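Local structure of probable exosome complex exonuclease 2 (Methanothermobacter thermautotrophicus, 2WNR) at residues H32-I37 with P259-Y264; T41-K46 with S50-L55; S118-L123 with A157-L162; K133-F138 with R166-E171; A199-E204 with L211-I216. The protein probably serves as a non-catalytic subunit of the archaeal exosome, an RNA-degrading complex, and contributes to structuring the active site of its partner Rrp41. All coordinates share one frame; numbering follows the deposited sequence.

In the fold
Contacts 3, 4 and 5 are buried and made by apolar or aliphatic groups; contact 1 lies at the surface and adds a tyrosine hydroxyl bond to its apolar core, whereas contact 2, partly buried, relies mainly on backbone N-H groups and a serine. Contacts 2 and 3 share an interface: Ser-51 of strand 49-55 probably hydrogen-bonds the carbonyl of Ala-157 on helix 150-164. In the chain that helix follows one of the strands packed in contact 4 and precedes the other, and contacts 3 and 4 meet where Ile-121 touches Leu-137. Leu-55 packs against Phe-34 and Ile-37, joining contact 2 to contact 1. Contact 5 sits about 42 Å from contact 4, centre to centre.

Contact 1: H32-I37 with P259-Y264; sequences HEFRDI and PQLIEY
Over one face of the Phe-34 ring sits a methyl of Leu-261, its CD2 in a CH-pi contact 4.3 Å from the ring centroid and 15° off the normal, displaced toward the rim. The other methyl, CD1, comes within 3.7 Å of Phe-34 CZ. The Tyr-264 ring meets Ile-37 obliquely, its CE2 4.0 Å from Ile-37 CG2, while its hydroxyl donates a hydrogen bond to the Ile-37 carbonyl, OH to O 2.7 Å. With CG anti to the backbone N (chi1 -171°), the tyrosine reaches Ile-37 from helix 244-268; the donor approaches tilted 30° from the carbonyl plane. Leu-261 CD2 also touches Ile-37 CD1 at 3.7 Å, the side chains crossing at about a right angle. Cut back to alanine, Leu-261 would probably leave the Phe-34 face and Ile-37 CD1 without their shared partner, opening a gap beside the helix. Leu-55 lies against both Phe-34 and Ile-37, and Leu-194 packs on Leu-261. This surface contact fastens the loop leading into strand 37-41 to a helix far along the chain. Dispersion forces hold the leucine to its neighbours, while a single directional bond is likely to set where the tyrosine's end lies.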
# COMPACT_ATOMS: atom_id res chain seq x y z
N HIS A 32 22.67 -36.86 9.57
CA HIS A 32 21.52 -36.91 8.67
C HIS A 32 20.25 -37.41 9.38
O HIS A 32 19.55 -38.30 8.89
CB HIS A 32 21.82 -37.78 7.43
CG HIS A 32 23.20 -37.59 6.87
ND1 HIS A 32 24.02 -38.66 6.55
CD2 HIS A 32 23.90 -36.47 6.56
CE1 HIS A 32 25.16 -38.20 6.07
NE2 HIS A 32 25.12 -36.88 6.07
N GLU A 33 19.96 -36.82 10.54
CA GLU A 33 18.81 -37.23 11.35
C GLU A 33 17.87 -36.06 11.67
O GLU A 33 18.30 -35.04 12.20
CB GLU A 33 19.28 -37.90 12.64
CG GLU A 33 18.14 -38.32 13.57
CD GLU A 33 18.63 -38.99 14.84
OE1 GLU A 33 19.83 -39.31 14.94
OE2 GLU A 33 17.79 -39.19 15.75
N PHE A 34 16.59 -36.25 11.36
CA PHE A 34 15.54 -35.29 11.71
C PHE A 34 15.31 -35.24 13.21
O PHE A 34 15.62 -36.20 13.93
CB PHE A 34 14.22 -35.66 11.04
CG PHE A 34 14.12 -35.21 9.62
CD1 PHE A 34 13.65 -33.94 9.32
CD2 PHE A 34 14.50 -36.04 8.58
CE1 PHE A 34 13.56 -33.51 8.02
CE2 PHE A 34 14.41 -35.62 7.27
CZ PHE A 34 13.94 -34.35 6.99
N ARG A 35 14.74 -34.13 13.68
CA ARG A 35 14.22 -34.05 15.04
C ARG A 35 12.89 -34.78 15.08
O ARG A 35 12.41 -35.27 14.05
CB ARG A 35 14.04 -32.59 15.46
CG ARG A 35 15.34 -31.83 15.63
CD ARG A 35 15.13 -30.33 15.51
NE ARG A 35 14.69 -29.97 14.17
CZ ARG A 35 14.39 -28.74 13.78
NH1 ARG A 35 14.47 -27.73 14.63
NH2 ARG A 35 13.98 -28.51 12.53
N ASP A 36 12.29 -34.87 16.26
CA ASP A 36 11.00 -35.52 16.40
C ASP A 36 9.97 -34.82 15.52
O ASP A 36 10.01 -33.60 15.35
CB ASP A 36 10.55 -35.52 17.86
CG ASP A 36 11.34 -36.50 18.73
OD1 ASP A 36 11.60 -36.17 19.90
OD2 ASP A 36 11.69 -37.61 18.25
N ILE A 37 9.07 -35.58 14.91
CA ILE A 37 8.04 -34.98 14.08
C ILE A 37 6.66 -35.32 14.61
O ILE A 37 6.39 -36.45 15.00
CB ILE A 37 8.19 -35.37 12.59
CG1 ILE A 37 9.51 -34.82 12.03
CG2 ILE A 37 7.02 -34.82 11.77
CD1 ILE A 37 9.90 -35.40 10.70
N PRO A 259 11.19 -41.03 1.18
CA PRO A 259 10.30 -42.20 1.29
C PRO A 259 9.99 -42.60 2.74
O PRO A 259 8.92 -43.15 3.00
CB PRO A 259 11.08 -43.32 0.58
CG PRO A 259 12.47 -42.80 0.41
CD PRO A 259 12.33 -41.32 0.28
N GLN A 260 10.93 -42.33 3.65
CA GLN A 260 10.72 -42.57 5.08
C GLN A 260 9.69 -41.59 5.63
O GLN A 260 8.72 -42.01 6.27
CB GLN A 260 12.04 -42.46 5.84
CG GLN A 260 13.04 -43.59 5.57
CD GLN A 260 14.42 -43.35 6.18
OE1 GLN A 260 15.42 -43.88 5.70
NE2 GLN A 260 14.48 -42.54 7.23
N LEU A 261 9.90 -40.31 5.37
CA LEU A 261 8.97 -39.25 5.73
C LEU A 261 7.55 -39.47 5.17
O LEU A 261 6.56 -39.14 5.82
CB LEU A 261 9.50 -37.88 5.28
CG LEU A 261 10.72 -37.24 5.97
CD1 LEU A 261 11.00 -35.86 5.39
CD2 LEU A 261 10.53 -37.13 7.48
N ILE A 262 7.48 -40.02 3.96
CA ILE A 262 6.21 -40.28 3.28
C ILE A 262 5.36 -41.35 3.97
O ILE A 262 4.13 -41.22 4.05
CB ILE A 262 6.44 -40.60 1.77
CG1 ILE A 262 6.51 -39.29 0.98
CG2 ILE A 262 5.37 -41.57 1.20
CD1 ILE A 262 6.94 -39.46 -0.46
N GLU A 263 5.99 -42.40 4.48
CA GLU A 263 5.24 -43.40 5.22
C GLU A 263 4.92 -42.94 6.64
O GLU A 263 4.00 -43.46 7.25
CB GLU A 263 5.91 -44.79 5.18
CG GLU A 263 7.04 -45.04 6.17
CD GLU A 263 7.25 -46.53 6.41
OE1 GLU A 263 8.15 -47.14 5.80
OE2 GLU A 263 6.48 -47.11 7.21
N TYR A 264 5.68 -41.97 7.14
CA TYR A 264 5.39 -41.38 8.46
C TYR A 264 4.18 -40.47 8.38
O TYR A 264 3.37 -40.41 9.31
CB TYR A 264 6.59 -40.62 9.02
CG TYR A 264 6.40 -40.19 10.46
CD1 TYR A 264 6.71 -41.05 11.52
CD2 TYR A 264 5.88 -38.93 10.77
CE1 TYR A 264 6.52 -40.67 12.84
CE2 TYR A 264 5.69 -38.53 12.09
CZ TYR A 264 6.01 -39.41 13.12
OH TYR A 264 5.81 -39.03 14.43

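Contact 2: T41-K46 with S50-L55; sequences TGVISK and SSRVKL
Thr-41 and Ser-51 face each other as an antiparallel non-hydrogen-bonded pair, CA to CA 4.2 Å, at the loop end of the beta hairpin formed by strands 37-41 and 49-55 of the RNase PH fold. Beyond this pair the chain leaves the strand through Gly-42, whose positive phi (57°) suits a glycine, and wraps round Ser-50. This is the tight part. Gly-42 N donates to Ser-50 O from above the carbonyl plane, at 3.1 Å, and Thr-41 CA makes a CA-H...O contact with the same oxygen. The Ser-50 hydroxyl oxygen, placed by chi1 58° between the backbone N and the carbonyl carbon, accepts from two successive amides of the turning loop. The bond from Ile-44 N is nearly straight, with an angle of 165° at the hydrogen; that from Val-43 N is weak and bent. Without its hydroxyl, as with an alanine here, the amides of Val-43 and Ile-44 would probably lose their common acceptor, leaving the loop less closely tied to the strand. Asp-164 also reaches the site, accepting from Ser-50 N.

The looser side is that of Arg-52, which is partly exposed and also packs on an aromatic side chain of a neighbouring subunit, a different protein. Its chain crosses Val-43 at about a right angle and offers aliphatic and guanidinium surface but no hydrogen bond to it. Farther along, Ser-45 and Lys-46 bind acidic side chains of that subunit, so the loop also serves the assembly interface. At the Arg-52 crossing, Val-43 CG2 lies 3.8 Å from Arg-52 CB, and Val-43 CG1 lies 3.6 Å from Arg-52 NH1.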
# COMPACT_ATOMS: atom_id res chain seq x y z
N THR A 41 -3.99 -33.41 11.81
CA THR A 41 -4.86 -32.84 10.78
C THR A 41 -6.22 -32.49 11.40
O THR A 41 -6.48 -32.82 12.56
CB THR A 41 -5.02 -33.78 9.55
OG1 THR A 41 -5.67 -35.00 9.94
CG2 THR A 41 -3.67 -34.09 8.92
N GLY A 42 -7.07 -31.81 10.62
CA GLY A 42 -8.40 -31.41 11.08
C GLY A 42 -8.36 -30.55 12.34
O GLY A 42 -9.19 -30.71 13.24
N VAL A 43 -7.40 -29.64 12.37
CA VAL A 43 -7.11 -28.81 13.54
C VAL A 43 -8.04 -27.59 13.67
O VAL A 43 -8.46 -27.24 14.78
CB VAL A 43 -5.63 -28.37 13.51
CG1 VAL A 43 -5.35 -27.27 14.53
CG2 VAL A 43 -4.74 -29.58 13.77
N ILE A 44 -8.34 -26.96 12.53
CA ILE A 44 -9.25 -25.82 12.46
C ILE A 44 -10.57 -26.30 11.87
O ILE A 44 -10.64 -26.65 10.69
CB ILE A 44 -8.68 -24.67 11.56
CG1 ILE A 44 -7.19 -24.42 11.85
CG2 ILE A 44 -9.51 -23.40 11.70
CD1 ILE A 44 -6.88 -23.92 13.28
N SER A 45 -11.62 -26.32 12.69
CA SER A 45 -12.86 -26.99 12.29
C SER A 45 -13.56 -26.31 11.12
O SER A 45 -14.19 -26.98 10.29
CB SER A 45 -13.81 -27.16 13.47
OG SER A 45 -14.67 -26.04 13.61
N LYS A 46 -13.45 -24.99 11.04
CA LYS A 46 -14.07 -24.23 9.95
C LYS A 46 -13.38 -24.45 8.60
O LYS A 46 -14.05 -24.40 7.56
CB LYS A 46 -14.11 -22.74 10.29
CG LYS A 46 -15.20 -22.38 11.29
CD LYS A 46 -15.21 -20.90 11.57
CE LYS A 46 -16.45 -20.51 12.31
NZ LYS A 46 -16.42 -19.05 12.56
N SER A 50 -6.87 -28.76 7.07
CA SER A 50 -5.95 -28.09 7.97
C SER A 50 -4.97 -29.07 8.60
O SER A 50 -5.26 -30.26 8.69
CB SER A 50 -6.71 -27.35 9.07
OG SER A 50 -7.55 -28.22 9.81
N SER A 51 -3.83 -28.56 9.05
CA SER A 51 -2.81 -29.38 9.73
C SER A 51 -1.96 -28.57 10.69
O SER A 51 -1.81 -27.37 10.53
CB SER A 51 -1.90 -30.07 8.70
OG SER A 51 -1.03 -29.15 8.07
N ARG A 52 -1.42 -29.24 11.69
CA ARG A 52 -0.47 -28.64 12.62
C ARG A 52 0.76 -29.55 12.67
O ARG A 52 0.66 -30.71 13.09
CB ARG A 52 -1.10 -28.47 14.01
CG ARG A 52 -0.19 -27.84 15.05
CD ARG A 52 -0.65 -28.17 16.47
NE ARG A 52 -1.16 -27.00 17.20
CZ ARG A 52 -2.42 -26.86 17.63
NH1 ARG A 52 -3.32 -27.82 17.43
NH2 ARG A 52 -2.77 -25.76 18.28
N VAL A 53 1.89 -29.03 12.21
CA VAL A 53 3.15 -29.79 12.23
C VAL A 53 4.15 -29.20 13.22
O VAL A 53 4.37 -27.99 13.27
CB VAL A 53 3.78 -29.90 10.82
CG1 VAL A 53 5.21 -30.44 10.90
CG2 VAL A 53 2.96 -30.81 9.95
N LYS A 54 4.74 -30.08 14.02
CA LYS A 54 5.83 -29.72 14.91
C LYS A 54 7.06 -30.51 14.50
O LYS A 54 7.04 -31.74 14.46
CB LYS A 54 5.48 -29.98 16.37
CG LYS A 54 4.54 -28.96 16.98
CD LYS A 54 4.40 -29.16 18.50
CE LYS A 54 5.64 -28.65 19.23
NZ LYS A 54 5.54 -28.78 20.71
N LEU A 55 8.13 -29.79 14.19
CA LEU A 55 9.39 -30.39 13.81
C LEU A 55 10.39 -29.84 14.82
O LEU A 55 10.83 -28.70 14.73
CB LEU A 55 9.74 -30.02 12.35
CG LEU A 55 11.14 -30.23 11.77
CD1 LEU A 55 11.64 -31.66 11.95
CD2 LEU A 55 11.17 -29.84 10.29

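Contact 3: S118-L123 with A157-L162; sequences SRMIDL and ATVAAL
Met-120 lays the end of its long side chain across Val-159 and Leu-162, residues on adjoining turns of helix 150-164. Its CG stands anti to the backbone N (chi1 169°) and the chain stays extended beyond it, which carries the terminal methyl to the helix. There CE meets Val-159 CG1 at 3.7 Å and Leu-162 CD1 at 4.0 Å. The other valine methyl, Val-159 CG2, lies about equally near the sulfur and the methyl of Met-120, 4.0 Å from SD.

Next along the loop, Ile-121 comes to Leu-162 at about a right angle. Its CD1 sits against both leucine methyls, 3.6 Å from CD2 and 3.7 Å from CD1. Leu-162 is therefore shared, with its CD1 touching both loop residues. All four side chains are buried, and the contact is apolar packing. Ile-115 of helix 102-117 and Leu-187 also pack on Leu-162, and Ile-121 rests on Leu-126.

The loop begins where helix 102-117 stops: Arg-119, with positive phi, closes the helix in a Schellman motif. The loop that follows this helix end packs on helix 150-164 within the core of the first RNase PH domain.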
# COMPACT_ATOMS: atom_id res chain seq x y z
N SER A 118 5.68 -31.12 -8.45
CA SER A 118 5.42 -32.54 -8.24
C SER A 118 4.10 -32.96 -8.91
O SER A 118 3.81 -34.15 -9.05
CB SER A 118 5.37 -32.85 -6.75
OG SER A 118 4.24 -32.26 -6.14
N ARG A 119 3.31 -31.97 -9.32
CA ARG A 119 1.99 -32.19 -9.94
C ARG A 119 1.14 -33.05 -9.01
O ARG A 119 0.43 -33.97 -9.44
CB ARG A 119 2.11 -32.77 -11.37
CG ARG A 119 3.13 -32.05 -12.27
CD ARG A 119 2.68 -31.93 -13.73
NE ARG A 119 2.37 -33.23 -14.30
CZ ARG A 119 1.19 -33.67 -14.76
NH1 ARG A 119 0.09 -32.92 -14.78
NH2 ARG A 119 1.15 -34.91 -15.21
N MET A 120 1.22 -32.72 -7.73
CA MET A 120 0.53 -33.41 -6.66
C MET A 120 -0.97 -33.34 -6.81
O MET A 120 -1.67 -34.32 -6.57
CB MET A 120 0.93 -32.79 -5.33
CG MET A 120 0.11 -33.22 -4.14
SD MET A 120 0.93 -32.74 -2.62
CE MET A 120 -0.21 -33.45 -1.44
N ILE A 121 -1.46 -32.18 -7.22
CA ILE A 121 -2.88 -31.96 -7.42
C ILE A 121 -3.20 -31.82 -8.91
O ILE A 121 -2.55 -31.05 -9.61
CB ILE A 121 -3.35 -30.73 -6.60
CG1 ILE A 121 -3.29 -31.06 -5.12
CG2 ILE A 121 -4.78 -30.32 -6.96
CD1 ILE A 121 -3.05 -29.86 -4.26
N ASP A 122 -4.17 -32.58 -9.38
CA ASP A 122 -4.61 -32.49 -10.77
C ASP A 122 -5.53 -31.29 -10.95
O ASP A 122 -6.76 -31.41 -10.86
CB ASP A 122 -5.33 -33.77 -11.20
CG ASP A 122 -5.39 -33.94 -12.73
OD1 ASP A 122 -4.96 -33.02 -13.46
OD2 ASP A 122 -5.85 -35.01 -13.19
N LEU A 123 -4.92 -30.13 -11.19
CA LEU A 123 -5.64 -28.87 -11.41
C LEU A 123 -6.74 -28.97 -12.50
O LEU A 123 -7.74 -28.25 -12.44
CB LEU A 123 -4.67 -27.72 -11.74
CG LEU A 123 -3.43 -27.47 -10.87
CD1 LEU A 123 -2.56 -26.32 -11.40
CD2 LEU A 123 -3.72 -27.31 -9.36
N ALA A 157 3.53 -29.83 6.38
CA ALA A 157 2.22 -29.37 6.85
C ALA A 157 1.26 -29.07 5.68
O ALA A 157 0.06 -29.37 5.77
CB ALA A 157 2.38 -28.14 7.73
N THR A 158 1.78 -28.49 4.60
CA THR A 158 0.99 -28.19 3.43
C THR A 158 0.50 -29.48 2.79
O THR A 158 -0.69 -29.62 2.51
CB THR A 158 1.78 -27.38 2.42
OG1 THR A 158 2.38 -26.26 3.07
CG2 THR A 158 0.87 -26.88 1.29
N VAL A 159 1.42 -30.42 2.58
CA VAL A 159 1.05 -31.74 2.07
C VAL A 159 0.01 -32.38 2.97
O VAL A 159 -1.02 -32.87 2.48
CB VAL A 159 2.29 -32.66 1.85
CG1 VAL A 159 1.87 -34.10 1.60
CG2 VAL A 159 3.11 -32.17 0.66
N ALA A 160 0.25 -32.36 4.28
CA ALA A 160 -0.69 -32.95 5.23
C ALA A 160 -2.07 -32.31 5.10
O ALA A 160 -3.08 -33.01 4.99
CB ALA A 160 -0.16 -32.84 6.66
N ALA A 161 -2.10 -30.97 5.08
CA ALA A 161 -3.35 -30.23 4.98
C ALA A 161 -4.12 -30.55 3.69
O ALA A 161 -5.35 -30.66 3.70
CB ALA A 161 -3.09 -28.75 5.10
N LEU A 162 -3.38 -30.72 2.60
CA LEU A 162 -3.98 -31.03 1.31
C LEU A 162 -4.66 -32.38 1.31
O LEU A 162 -5.73 -32.56 0.72
CB LEU A 162 -2.92 -30.98 0.20
CG LEU A 162 -2.47 -29.59 -0.22
CD1 LEU A 162 -1.23 -29.63 -1.10
CD2 LEU A 162 -3.56 -28.76 -0.84

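Contact 4: K133-F138 with R166-E171; sequences KVWMLF and RIPAAE
Trp-135 makes nearly all of the contact, and its interactions with strand 166-173 fall into three kinds. The first is CH-pi: Ile-167 CD1 lies over one face of the indole, 3.8 Å from the centroid of the five-membered ring and 12° off its normal. Ile-167 reaches it with CG1 placed between its backbone N and carbonyl carbon (chi1 64°) and the next torsion extended; the two side chains slide past each other in opposite directions.

The second kind is aliphatic packing round the same ring system. Pro-168 CG touches the far end of the six-membered ring, 3.9 Å from Trp-135 CH2, and Ala-170 CB approaches obliquely, 4.2 Å from Trp-135 CE2.

The third is contact between carbon and a polar atom: Trp-135 CZ2 lies 3.6 Å from the carbonyl oxygen of Pro-168, again oblique to the ring, and Trp-135 NE1 lies 3.6 Å from Ala-170 CB.

The strand segments run nearly antiparallel, at 166°, but their axes stay 9.8 Å apart, too far for backbone pairing; the strands lie in two different sheets, which meet here through the indole. Ile-68 and Leu-126 also lie against Trp-135. With no hydrogen bond between the segments, the chemistry implies cohesion by dispersion and shape, spread over one broad aromatic surface.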
# COMPACT_ATOMS: atom_id res chain seq x y z
N LYS A 133 -14.94 -20.49 -14.52
CA LYS A 133 -15.11 -20.91 -13.12
C LYS A 133 -14.27 -22.14 -12.78
O LYS A 133 -14.40 -23.18 -13.41
CB LYS A 133 -16.59 -21.20 -12.81
CG LYS A 133 -17.52 -20.00 -12.93
CD LYS A 133 -17.68 -19.28 -11.61
CE LYS A 133 -18.80 -18.26 -11.64
NZ LYS A 133 -18.40 -17.05 -12.40
N VAL A 134 -13.39 -21.99 -11.79
CA VAL A 134 -12.61 -23.11 -11.27
C VAL A 134 -12.40 -23.01 -9.76
O VAL A 134 -12.62 -21.96 -9.17
CB VAL A 134 -11.21 -23.28 -11.96
CG1 VAL A 134 -11.30 -23.42 -13.48
CG2 VAL A 134 -10.18 -22.24 -11.50
N TRP A 135 -11.96 -24.10 -9.15
CA TRP A 135 -11.65 -24.11 -7.73
C TRP A 135 -10.29 -23.46 -7.46
O TRP A 135 -9.28 -23.83 -8.06
CB TRP A 135 -11.68 -25.53 -7.17
CG TRP A 135 -13.04 -26.02 -6.75
CD1 TRP A 135 -13.73 -27.07 -7.28
CD2 TRP A 135 -13.86 -25.48 -5.71
NE1 TRP A 135 -14.93 -27.22 -6.64
CE2 TRP A 135 -15.04 -26.26 -5.67
CE3 TRP A 135 -13.72 -24.42 -4.80
CZ2 TRP A 135 -16.08 -26.02 -4.76
CZ3 TRP A 135 -14.76 -24.17 -3.90
CH2 TRP A 135 -15.92 -24.97 -3.89
N MET A 136 -10.28 -22.49 -6.56
CA MET A 136 -9.03 -21.86 -6.14
C MET A 136 -8.68 -22.31 -4.74
O MET A 136 -9.44 -22.07 -3.79
CB MET A 136 -9.15 -20.34 -6.19
CG MET A 136 -9.38 -19.79 -7.58
SD MET A 136 -9.43 -17.99 -7.61
CE MET A 136 -10.93 -17.63 -6.68
N LEU A 137 -7.54 -22.98 -4.61
CA LEU A 137 -7.08 -23.49 -3.33
C LEU A 137 -6.12 -22.51 -2.68
O LEU A 137 -4.98 -22.38 -3.13
CB LEU A 137 -6.37 -24.83 -3.53
CG LEU A 137 -7.11 -26.17 -3.44
CD1 LEU A 137 -8.56 -26.12 -3.89
CD2 LEU A 137 -6.33 -27.20 -4.24
N PHE A 138 -6.57 -21.83 -1.63
CA PHE A 138 -5.68 -20.96 -0.85
C PHE A 138 -4.95 -21.77 0.19
O PHE A 138 -5.51 -22.16 1.21
CB PHE A 138 -6.45 -19.82 -0.17
CG PHE A 138 -6.93 -18.76 -1.12
CD1 PHE A 138 -6.13 -17.65 -1.41
CD2 PHE A 138 -8.18 -18.85 -1.73
CE1 PHE A 138 -6.57 -16.65 -2.29
CE2 PHE A 138 -8.63 -17.86 -2.60
CZ PHE A 138 -7.81 -16.76 -2.88
N ARG A 166 -11.27 -31.62 2.31
CA ARG A 166 -12.52 -32.10 1.72
C ARG A 166 -13.25 -30.87 1.18
O ARG A 166 -13.38 -29.87 1.88
CB ARG A 166 -13.39 -32.82 2.77
CG ARG A 166 -12.74 -34.03 3.45
CD ARG A 166 -12.71 -35.28 2.54
NE ARG A 166 -11.97 -36.39 3.15
CZ ARG A 166 -10.64 -36.50 3.19
NH1 ARG A 166 -9.86 -35.57 2.65
NH2 ARG A 166 -10.09 -37.56 3.78
N ILE A 167 -13.70 -30.94 -0.07
CA ILE A 167 -14.41 -29.81 -0.69
C ILE A 167 -15.77 -30.21 -1.25
O ILE A 167 -15.95 -31.35 -1.68
CB ILE A 167 -13.58 -29.11 -1.80
CG1 ILE A 167 -13.30 -30.06 -2.97
CG2 ILE A 167 -12.29 -28.54 -1.23
CD1 ILE A 167 -12.91 -29.34 -4.26
N PRO A 168 -16.74 -29.28 -1.24
CA PRO A 168 -18.07 -29.58 -1.77
C PRO A 168 -18.04 -29.88 -3.27
O PRO A 168 -17.20 -29.35 -4.00
CB PRO A 168 -18.86 -28.29 -1.50
CG PRO A 168 -17.83 -27.23 -1.38
CD PRO A 168 -16.66 -27.89 -0.73
N ALA A 169 -18.94 -30.76 -3.71
CA ALA A 169 -19.08 -31.07 -5.12
C ALA A 169 -19.63 -29.85 -5.85
O ALA A 169 -20.61 -29.25 -5.42
CB ALA A 169 -19.98 -32.27 -5.31
N ALA A 170 -18.97 -29.49 -6.93
CA ALA A 170 -19.43 -28.40 -7.78
C ALA A 170 -20.04 -28.94 -9.08
O ALA A 170 -19.33 -29.40 -9.98
CB ALA A 170 -18.29 -27.43 -8.05
N GLU A 171 -21.37 -28.89 -9.16
CA GLU A 171 -22.10 -29.33 -10.36
C GLU A 171 -22.38 -28.15 -11.28
O GLU A 171 -22.44 -26.99 -10.83
CB GLU A 171 -23.42 -30.04 -9.99
CG GLU A 171 -23.31 -31.56 -9.83
CD GLU A 171 -22.86 -32.01 -8.45
OE1 GLU A 171 -22.18 -31.24 -7.74
OE2 GLU A 171 -23.19 -33.16 -8.06

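Contact 5: A199-E204 with L211-I216; sequences AKIGNE and LEEEDI
Ile-201, which closes strand 193-201, opens a type II' beta turn running to Glu-204 and approaches Ile-216 to 7.4 Å, CA to CA, across the gap to helix 211-214. The turn carries Gly-202 at positive phi (55°) and is closed by two backbone hydrogen bonds, Ile-201 N to Glu-204 O and Glu-204 N to Ile-201 O, each 2.9 Å. This places the isoleucine at the strand end, its CB toward the helical segment.

Its two branches take different partners. CD1, at the end of the longer branch, lies against the aliphatic part of Glu-213, 3.8 Å from CB and 3.9 Å from CG. The shorter branch, CG2, meets Ile-216 CD1 at 3.8 Å. Both neighbours cross Ile-201 at about a right angle. Ile-216 starts off to one side, but its CG1, between the backbone N and carbonyl carbon (chi1 66°), brings the terminal methyl back to the contact.

Glu-213 thus has two roles: its methylenes cover Ile-201, while its carboxylate accepts from Ser-210 N and forms a salt bridge with Arg-25. On another flank, Thr-17 and Ile-20 of helix 11-21 pack on Ile-201, and Ile-16 on Ile-216. The arrangement is a beta hairpin, strands 193-201 and 204-207, whose turn-side end packs on the short helix that follows it in the second RNase PH domain.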
# COMPACT_ATOMS: atom_id res chain seq x y z
N ALA A 199 22.06 -28.15 5.98
CA ALA A 199 22.87 -26.98 6.28
C ALA A 199 24.35 -27.32 6.19
O ALA A 199 24.81 -28.28 6.82
CB ALA A 199 22.53 -26.43 7.66
N LYS A 200 25.10 -26.53 5.42
CA LYS A 200 26.55 -26.67 5.36
C LYS A 200 27.20 -25.99 6.57
O LYS A 200 27.16 -24.77 6.70
CB LYS A 200 27.11 -26.09 4.06
CG LYS A 200 28.64 -26.10 3.95
CD LYS A 200 29.19 -27.43 3.46
CE LYS A 200 30.70 -27.38 3.30
NZ LYS A 200 31.17 -26.56 2.15
N ILE A 201 27.77 -26.81 7.44
CA ILE A 201 28.53 -26.33 8.58
C ILE A 201 29.86 -27.04 8.52
O ILE A 201 29.91 -28.26 8.32
CB ILE A 201 27.80 -26.60 9.93
CG1 ILE A 201 26.45 -25.88 9.96
CG2 ILE A 201 28.66 -26.13 11.10
CD1 ILE A 201 25.40 -26.51 10.85
N GLY A 202 30.94 -26.28 8.70
CA GLY A 202 32.29 -26.81 8.57
C GLY A 202 32.43 -27.45 7.21
O GLY A 202 32.12 -26.83 6.20
N ASN A 203 32.86 -28.71 7.20
CA ASN A 203 33.00 -29.48 5.95
C ASN A 203 31.85 -30.45 5.74
O ASN A 203 31.93 -31.35 4.90
CB ASN A 203 34.32 -30.25 5.95
CG ASN A 203 35.53 -29.36 6.16
OD1 ASN A 203 36.45 -29.73 6.88
ND2 ASN A 203 35.54 -28.18 5.54
N GLU A 204 30.77 -30.29 6.50
CA GLU A 204 29.71 -31.29 6.53
C GLU A 204 28.39 -30.69 6.11
O GLU A 204 28.14 -29.50 6.34
CB GLU A 204 29.57 -31.88 7.94
CG GLU A 204 30.85 -32.50 8.53
CD GLU A 204 31.33 -33.73 7.77
OE1 GLU A 204 30.50 -34.36 7.07
OE2 GLU A 204 32.53 -34.06 7.88
N LEU A 211 17.80 -24.01 15.22
CA LEU A 211 18.00 -22.56 15.24
C LEU A 211 19.47 -22.24 15.45
O LEU A 211 20.04 -21.39 14.77
CB LEU A 211 17.15 -21.90 16.32
CG LEU A 211 17.09 -20.37 16.29
CD1 LEU A 211 16.10 -19.90 15.22
CD2 LEU A 211 16.70 -19.81 17.64
N GLU A 212 20.09 -22.94 16.40
CA GLU A 212 21.50 -22.76 16.73
C GLU A 212 22.38 -22.97 15.50
O GLU A 212 23.36 -22.25 15.29
CB GLU A 212 21.91 -23.70 17.87
CG GLU A 212 21.36 -23.33 19.26
CD GLU A 212 19.83 -23.48 19.39
OE1 GLU A 212 19.21 -24.23 18.59
OE2 GLU A 212 19.26 -22.83 20.30
N GLU A 213 22.01 -23.96 14.69
CA GLU A 213 22.76 -24.32 13.48
C GLU A 213 22.50 -23.35 12.33
O GLU A 213 23.43 -22.99 11.60
CB GLU A 213 22.46 -25.76 13.07
CG GLU A 213 23.07 -26.79 14.01
CD GLU A 213 22.43 -28.16 13.93
OE1 GLU A 213 21.35 -28.30 13.32
OE2 GLU A 213 23.02 -29.11 14.50
N GLU A 214 21.25 -22.92 12.17
CA GLU A 214 20.89 -21.92 11.15
C GLU A 214 21.59 -20.57 11.35
O GLU A 214 21.86 -19.86 10.39
CB GLU A 214 19.38 -21.74 11.07
CG GLU A 214 18.65 -22.90 10.42
CD GLU A 214 17.33 -22.50 9.79
OE1 GLU A 214 16.39 -22.17 10.53
OE2 GLU A 214 17.23 -22.53 8.54
N ASP A 215 21.90 -20.23 12.60
CA ASP A 215 22.61 -19.00 12.92
C ASP A 215 24.02 -18.96 12.33
O ASP A 215 24.54 -17.88 12.05
CB ASP A 215 22.72 -18.83 14.44
CG ASP A 215 21.71 -17.86 14.99
OD1 ASP A 215 20.57 -17.81 14.47
OD2 ASP A 215 22.06 -17.15 15.97
N ILE A 216 24.63 -20.14 12.16
CA ILE A 216 26.06 -20.21 11.87
C ILE A 216 26.43 -20.93 10.57
O ILE A 216 27.61 -20.97 10.20
CB ILE A 216 26.83 -20.90 13.02
CG1 ILE A 216 26.42 -22.37 13.12
CG2 ILE A 216 26.63 -20.13 14.32
CD1 ILE A 216 27.57 -23.28 13.34